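Cytochrome c, class II (Shewanella frigidimarina, PDB 4ULV) binds a covalently attached heme c whose iron can take up diatomic gases, and probably serves in electron transfer or gas sensing. Local coordinates at residues Val48-Lys53 / Phe88-Ala93; His56-Ala61 / Trp75-Phe81. Where two conformers were deposited one is given. Numbering follows the deposited sequence.

Contact 1: Val48-Lys53 / Phe88-Ala93. With HEC (heme c), chain C.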
# COMPACT_ATOMS: atom_id res chain seq x y z
N VAL A 48 7.45 2.81 -0.87
CA VAL A 48 8.01 1.47 -0.98
C VAL A 48 8.35 0.83 0.38
O VAL A 48 8.12 -0.33 0.67
CB VAL A 48 9.24 1.42 -1.98
CG1 VAL A 48 9.90 0.05 -1.97
CG2 VAL A 48 8.77 1.79 -3.39
N ALA A 49 8.97 1.62 1.26
CA ALA A 49 9.31 1.08 2.55
C ALA A 49 8.03 0.65 3.36
O ALA A 49 8.06 -0.39 3.98
CB ALA A 49 10.10 2.12 3.38
N ALA A 50 6.96 1.42 3.25
CA ALA A 50 5.70 1.06 3.94
C ALA A 50 5.04 -0.13 3.28
O ALA A 50 4.60 -1.07 3.91
CB ALA A 50 4.75 2.24 3.93
N LEU A 51 5.01 -0.11 1.95
CA LEU A 51 4.39 -1.18 1.16
C LEU A 51 5.07 -2.50 1.31
O LEU A 51 4.50 -3.57 1.22
CB LEU A 51 4.26 -0.82 -0.31
CG LEU A 51 3.23 0.26 -0.69
CD1 LEU A 51 3.53 0.88 -2.06
CD2 LEU A 51 1.76 -0.25 -0.63
N SER A 52 6.41 -2.45 1.51
CA SER A 52 7.17 -3.64 1.64
C SER A 52 6.75 -4.54 2.78
O SER A 52 7.00 -5.75 2.78
CB SER A 52 8.68 -3.32 1.78
OG SER A 52 8.98 -2.82 3.07
N LYS A 53 6.08 -3.93 3.77
CA LYS A 53 5.60 -4.65 4.92
C LYS A 53 4.21 -5.32 4.73
O LYS A 53 3.78 -6.02 5.63
CB LYS A 53 5.54 -3.73 6.13
CG LYS A 53 6.92 -3.18 6.55
CD LYS A 53 6.82 -2.31 7.76
CE LYS A 53 6.82 -0.87 7.37
NZ LYS A 53 6.91 0.01 8.56
N PHE A 88 14.19 -7.44 2.62
CA PHE A 88 13.62 -6.46 1.71
C PHE A 88 13.05 -5.26 2.48
O PHE A 88 13.22 -4.11 2.11
CB PHE A 88 12.56 -7.17 0.80
CG PHE A 88 11.67 -6.24 0.05
CD1 PHE A 88 12.17 -5.19 -0.71
CD2 PHE A 88 10.28 -6.50 -0.04
CE1 PHE A 88 11.35 -4.37 -1.46
CE2 PHE A 88 9.46 -5.66 -0.77
CZ PHE A 88 9.95 -4.62 -1.50
N GLN A 89 12.27 -5.55 3.53
CA GLN A 89 11.71 -4.46 4.35
C GLN A 89 12.86 -3.59 4.84
O GLN A 89 12.75 -2.36 4.82
CB GLN A 89 10.89 -5.03 5.53
CG GLN A 89 9.61 -5.78 5.08
CD GLN A 89 8.84 -6.46 6.21
OE1 GLN A 89 9.16 -6.28 7.41
NE2 GLN A 89 7.80 -7.20 5.85
N ASP A 90 13.94 -4.21 5.29
CA ASP A 90 15.10 -3.44 5.77
C ASP A 90 15.74 -2.58 4.65
O ASP A 90 16.06 -1.41 4.86
CB ASP A 90 16.16 -4.40 6.31
CG ASP A 90 15.79 -5.04 7.62
OD1 ASP A 90 14.89 -4.54 8.38
OD2 ASP A 90 16.47 -6.08 7.96
N ASN A 91 16.00 -3.19 3.47
CA ASN A 91 16.59 -2.42 2.42
C ASN A 91 15.70 -1.33 1.85
O ASN A 91 16.15 -0.28 1.46
CB ASN A 91 17.21 -3.34 1.39
CG ASN A 91 16.22 -3.93 0.40
OD1 ASN A 91 15.38 -3.22 -0.14
ND2 ASN A 91 16.37 -5.23 0.11
N ALA A 92 14.37 -1.55 1.88
CA ALA A 92 13.46 -0.49 1.46
C ALA A 92 13.51 0.69 2.45
O ALA A 92 13.48 1.84 2.03
CB ALA A 92 12.03 -1.04 1.36
N ALA A 93 13.59 0.36 3.74
CA ALA A 93 13.75 1.41 4.76
C ALA A 93 15.06 2.18 4.49
O ALA A 93 15.15 3.43 4.59
CB ALA A 93 13.74 0.83 6.17
FE HEC C . 7.78 -9.43 -6.03
CHA HEC C . 4.97 -10.75 -7.49
CHB HEC C . 7.43 -6.66 -7.92
CHC HEC C . 10.14 -7.88 -4.15
CHD HEC C . 8.04 -12.19 -4.07
NA HEC C . 6.38 -8.82 -7.45
C1A HEC C . 5.31 -9.48 -7.95
C2A HEC C . 4.66 -8.74 -8.94
C3A HEC C . 5.36 -7.58 -9.06
C4A HEC C . 6.43 -7.65 -8.11
CMA HEC C . 5.09 -6.46 -10.01
CAA HEC C . 3.42 -9.18 -9.73
CBA HEC C . 2.14 -8.77 -8.97
CGA HEC C . 0.86 -9.10 -9.73
O1A HEC C . 0.49 -10.27 -9.77
O2A HEC C . 0.23 -8.16 -10.24
NB HEC C . 8.59 -7.53 -5.95
C1B HEC C . 8.42 -6.55 -6.88
C2B HEC C . 9.34 -5.50 -6.76
C3B HEC C . 10.08 -5.88 -5.68
C4B HEC C . 9.64 -7.11 -5.20
CMB HEC C . 9.51 -4.33 -7.66
CAB HEC C . 11.26 -5.17 -5.03
CBB HEC C . 11.14 -3.66 -4.96
NC HEC C . 8.89 -9.91 -4.32
C1C HEC C . 9.90 -9.16 -3.72
C2C HEC C . 10.50 -9.90 -2.67
C3C HEC C . 9.88 -11.15 -2.63
C4C HEC C . 8.90 -11.09 -3.68
CMC HEC C . 11.64 -9.35 -1.82
CAC HEC C . 10.16 -12.34 -1.76
CBC HEC C . 10.75 -12.15 -0.40
ND HEC C . 6.66 -11.18 -5.79
C1D HEC C . 6.98 -12.23 -5.05
C2D HEC C . 6.16 -13.36 -5.31
C3D HEC C . 5.23 -12.91 -6.20
C4D HEC C . 5.60 -11.58 -6.53
CMD HEC C . 6.22 -14.69 -4.67
CAD HEC C . 4.05 -13.67 -6.72
CBD HEC C . 2.74 -13.29 -6.03
CGD HEC C . 1.52 -14.07 -6.57
O1D HEC C . 1.45 -14.21 -7.84
O2D HEC C . 0.77 -14.55 -5.71
O HOH W 1 10.42 -0.94 5.50
O HOH W 2 5.61 -7.95 3.67
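Two helices of the cytochrome c' four-helix bundle close together here beside the heme pocket, which Phe88 helps to line. The approach is tight because small residues face each other: the CA atoms of Ala49 and Ala92 are 4.6 Å apart, and Ala92 CB rests 3.6 Å from Ala49 CA, with Val48 CG1 4.1 Å from that same methyl. One turn further on, Ser52 takes over. Its CB sits over one face of the Phe88 ring, 3.9 Å from the centroid, in a CH-pi contact, while heme atom CHC lies over the opposite face, so the ring lies between Ser52 CB and the heme's CHC edge. Phe88 CB also touches heme CMC at 3.5 Å. With chi1 near +75°, Ser52 OG turns back along its own chain and donates to Ala49 O at 2.8 Å. Polar links run beside this packing: Gln89 NE2 makes a weak hydrogen bond to Ser52 O (3.5 Å), water 2 donates to Ser52 O, and water 1 bridges Ala49 O (2.9 Å) and Gln89 O (2.8 Å). Helix 5-30 packs against Val48 and Leu51, and helix 104-125 against Phe88, whose neighbours there are Thr114 and Ser117. Helix 38-51 also meets the second subunit, Ala50 and Leu51 each packing on the same residue of that chain.

Contact 2: His56-Ala61 / Trp75-Phe81. With HEC (heme c), chain C; GOL (glycerol), chain D; SO4 (sulfate ion), chain G.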
# COMPACT_ATOMS: atom_id res chain seq x y z
N HIS A 56 3.67 -9.90 2.72
CA HIS A 56 3.98 -11.14 3.40
C HIS A 56 2.72 -11.85 3.98
O HIS A 56 2.65 -13.10 3.94
CB HIS A 56 5.00 -10.87 4.50
CG HIS A 56 5.38 -12.08 5.25
ND1 HIS A 56 4.81 -12.41 6.45
CD2 HIS A 56 6.26 -13.05 4.97
CE1 HIS A 56 5.33 -13.54 6.89
NE2 HIS A 56 6.21 -13.95 6.00
N GLU A 57 1.83 -11.09 4.58
CA GLU A 57 0.61 -11.60 5.21
C GLU A 57 -0.20 -12.50 4.25
O GLU A 57 -0.88 -13.43 4.72
CB GLU A 57 -0.24 -10.44 5.67
CG GLU A 57 -1.48 -10.90 6.48
CD GLU A 57 -2.31 -9.80 7.07
OE1 GLU A 57 -1.91 -8.60 6.93
OE2 GLU A 57 -3.31 -10.16 7.76
N GLY A 58 -0.13 -12.22 2.96
CA GLY A 58 -0.87 -13.03 2.01
C GLY A 58 -0.32 -14.42 1.73
O GLY A 58 -1.01 -15.20 1.06
N PHE A 59 0.90 -14.75 2.16
CA PHE A 59 1.51 -16.05 1.82
C PHE A 59 1.11 -17.19 2.74
O PHE A 59 1.94 -17.83 3.43
CB PHE A 59 3.00 -15.90 1.69
CG PHE A 59 3.41 -15.15 0.45
CD1 PHE A 59 3.55 -15.81 -0.78
CD2 PHE A 59 3.58 -13.74 0.48
CE1 PHE A 59 3.87 -15.08 -1.89
CE2 PHE A 59 3.91 -13.06 -0.67
CZ PHE A 59 4.05 -13.74 -1.87
N ILE A 60 -0.21 -17.44 2.75
CA ILE A 60 -0.80 -18.45 3.61
C ILE A 60 -0.57 -19.84 3.05
O ILE A 60 -0.48 -20.05 1.79
CB ILE A 60 -2.30 -18.12 3.89
CG1 ILE A 60 -3.13 -18.31 2.60
CG2 ILE A 60 -2.41 -16.70 4.42
CD1 ILE A 60 -4.62 -18.15 2.90
N ALA A 61 -0.53 -20.82 3.95
CA ALA A 61 -0.40 -22.21 3.52
C ALA A 61 -1.47 -22.61 2.50
O ALA A 61 -2.64 -22.25 2.63
CB ALA A 61 -0.44 -23.16 4.71
N TRP A 75 6.72 -22.44 0.74
CA TRP A 75 6.26 -23.09 1.93
C TRP A 75 7.16 -24.23 2.39
O TRP A 75 7.16 -24.59 3.57
CB TRP A 75 4.79 -23.52 1.77
CG TRP A 75 3.91 -22.28 1.73
CD1 TRP A 75 3.43 -21.56 2.81
CD2 TRP A 75 3.52 -21.55 0.56
NE1 TRP A 75 2.80 -20.45 2.39
CE2 TRP A 75 2.83 -20.41 1.01
CE3 TRP A 75 3.70 -21.75 -0.81
CZ2 TRP A 75 2.32 -19.48 0.15
CZ3 TRP A 75 3.19 -20.81 -1.67
CH2 TRP A 75 2.49 -19.70 -1.20
N GLN A 76 8.00 -24.73 1.49
CA GLN A 76 9.01 -25.69 1.91
C GLN A 76 10.13 -25.03 2.66
O GLN A 76 10.67 -25.62 3.63
CB GLN A 76 9.60 -26.46 0.75
CG GLN A 76 10.68 -27.37 1.26
CD GLN A 76 10.88 -28.56 0.41
OE1 GLN A 76 11.31 -28.44 -0.74
NE2 GLN A 76 10.63 -29.73 0.99
N ASP A 77 10.51 -23.83 2.21
CA ASP A 77 11.63 -23.07 2.70
C ASP A 77 11.15 -21.71 3.28
O ASP A 77 11.68 -20.66 2.88
CB ASP A 77 12.57 -22.89 1.52
CG ASP A 77 13.23 -24.22 1.11
OD1 ASP A 77 13.12 -25.22 1.86
OD2 ASP A 77 13.91 -24.25 0.10
N LYS A 78 10.10 -21.72 4.12
CA LYS A 78 9.50 -20.46 4.53
C LYS A 78 10.47 -19.64 5.37
O LYS A 78 10.39 -18.44 5.32
CB LYS A 78 8.15 -20.67 5.23
CG LYS A 78 7.34 -19.40 5.41
CD LYS A 78 6.56 -19.06 4.15
CE LYS A 78 5.76 -17.78 4.16
NZ LYS A 78 4.71 -17.75 5.21
N ALA A 79 11.38 -20.28 6.11
CA ALA A 79 12.42 -19.52 6.82
C ALA A 79 13.23 -18.65 5.88
O ALA A 79 13.48 -17.47 6.13
CB ALA A 79 13.27 -20.43 7.64
N ASP A 80 13.67 -19.27 4.78
CA ASP A 80 14.45 -18.50 3.82
C ASP A 80 13.63 -17.39 3.18
O ASP A 80 14.10 -16.28 3.02
CB ASP A 80 15.10 -19.38 2.74
CG ASP A 80 15.96 -18.58 1.77
OD1 ASP A 80 17.02 -18.01 2.20
OD2 ASP A 80 15.53 -18.50 0.62
N PHE A 81 12.37 -17.72 2.80
CA PHE A 81 11.48 -16.73 2.27
C PHE A 81 11.32 -15.51 3.21
O PHE A 81 11.33 -14.35 2.77
CB PHE A 81 10.10 -17.36 1.96
CG PHE A 81 9.13 -16.41 1.32
CD1 PHE A 81 9.15 -16.20 -0.04
CD2 PHE A 81 8.13 -15.77 2.07
CE1 PHE A 81 8.26 -15.39 -0.67
CE2 PHE A 81 7.20 -14.96 1.44
CZ PHE A 81 7.23 -14.77 0.07
FE HEC C . 7.78 -9.43 -6.03
CHA HEC C . 4.97 -10.75 -7.49
CHB HEC C . 7.43 -6.66 -7.92
CHC HEC C . 10.14 -7.88 -4.15
CHD HEC C . 8.04 -12.19 -4.07
NA HEC C . 6.38 -8.82 -7.45
C1A HEC C . 5.31 -9.48 -7.95
C2A HEC C . 4.66 -8.74 -8.94
C3A HEC C . 5.36 -7.58 -9.06
C4A HEC C . 6.43 -7.65 -8.11
CMA HEC C . 5.09 -6.46 -10.01
CAA HEC C . 3.42 -9.18 -9.73
CBA HEC C . 2.14 -8.77 -8.97
CGA HEC C . 0.86 -9.10 -9.73
O1A HEC C . 0.49 -10.27 -9.77
O2A HEC C . 0.23 -8.16 -10.24
NB HEC C . 8.59 -7.53 -5.95
C1B HEC C . 8.42 -6.55 -6.88
C2B HEC C . 9.34 -5.50 -6.76
C3B HEC C . 10.08 -5.88 -5.68
C4B HEC C . 9.64 -7.11 -5.20
CMB HEC C . 9.51 -4.33 -7.66
CAB HEC C . 11.26 -5.17 -5.03
CBB HEC C . 11.14 -3.66 -4.96
NC HEC C . 8.89 -9.91 -4.32
C1C HEC C . 9.90 -9.16 -3.72
C2C HEC C . 10.50 -9.90 -2.67
C3C HEC C . 9.88 -11.15 -2.63
C4C HEC C . 8.90 -11.09 -3.68
CMC HEC C . 11.64 -9.35 -1.82
CAC HEC C . 10.16 -12.34 -1.76
CBC HEC C . 10.75 -12.15 -0.40
ND HEC C . 6.66 -11.18 -5.79
C1D HEC C . 6.98 -12.23 -5.05
C2D HEC C . 6.16 -13.36 -5.31
C3D HEC C . 5.23 -12.91 -6.20
C4D HEC C . 5.60 -11.58 -6.53
CMD HEC C . 6.22 -14.69 -4.67
CAD HEC C . 4.05 -13.67 -6.72
CBD HEC C . 2.74 -13.29 -6.03
CGD HEC C . 1.52 -14.07 -6.57
O1D HEC C . 1.45 -14.21 -7.84
O2D HEC C . 0.77 -14.55 -5.71
C1 GOL D . 0.67 -16.77 7.97
O1 GOL D . -0.53 -16.50 7.32
C2 GOL D . 1.70 -16.88 6.89
O2 GOL D . 2.91 -17.31 7.56
C3 GOL D . 1.78 -15.52 6.15
O3 GOL D . 3.05 -15.44 5.41
S SO4 G . -1.70 -19.95 7.60
O1 SO4 G . -2.89 -20.55 7.02
O2 SO4 G . -1.50 -20.42 8.99
O3 SO4 G . -1.89 -18.50 7.62
O4 SO4 G . -0.59 -20.33 6.74
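Phe59 O is the acceptor to look at first: it takes a good hydrogen bond from Trp75 NE1 (2.9 Å, 151°) and a weak one from Lys78 NZ at 3.3 Å. Phe59 is the centre of an inverse gamma turn, with Ile60 N bonding weakly back to Gly58 O. Lys78 NZ also donates to glycerol O3 (2.9 Å), which in turn donates to His56 O at 2.8 Å. Ala61 N is satisfied by sulfate O4, 2.8 Å away; both small molecules probably come from the crystallisation liquor. His56 NE2 pairs with Asp82, and Ile60 O with Ser63. Beneath this polar layer, Phe81 points its edge at the face of Phe59, centroids 4.8 Å apart and planes at 60°. Phe59 CE1 reaches heme CMD (3.7 Å) and Phe81 CE1 reaches heme CAC (3.8 Å), while heme-binding Arg12 makes a cation-pi contact with Phe59. This is a T-shaped aromatic pair in the wall of a cytochrome c' heme pocket, joining the loop after helix 38-51 to short helix 73-76 and the start of helix 78-98.

Both contacts use helix 78-98 and both touch the heme, yet their centres lie about 17 Å apart. The centre of contact 1 is about 7 Å from the centre of the chain, that of contact 2 about 15 Å, though each is partly buried. Along the sequence contact 2 is nested inside the loop that contact 1 closes. Contact 1 pairs helix with helix through small side chains, its polar links being waters and one weak bond beside the packing. Contact 2 joins a loop to short helix 73-76 and the start of helix 78-98, where less regular backbone leaves a carbonyl to be met by indole and lysine. Each brings phenylalanine to the heme: Phe88 in contact 1, Phe59 and Phe81 in contact 2.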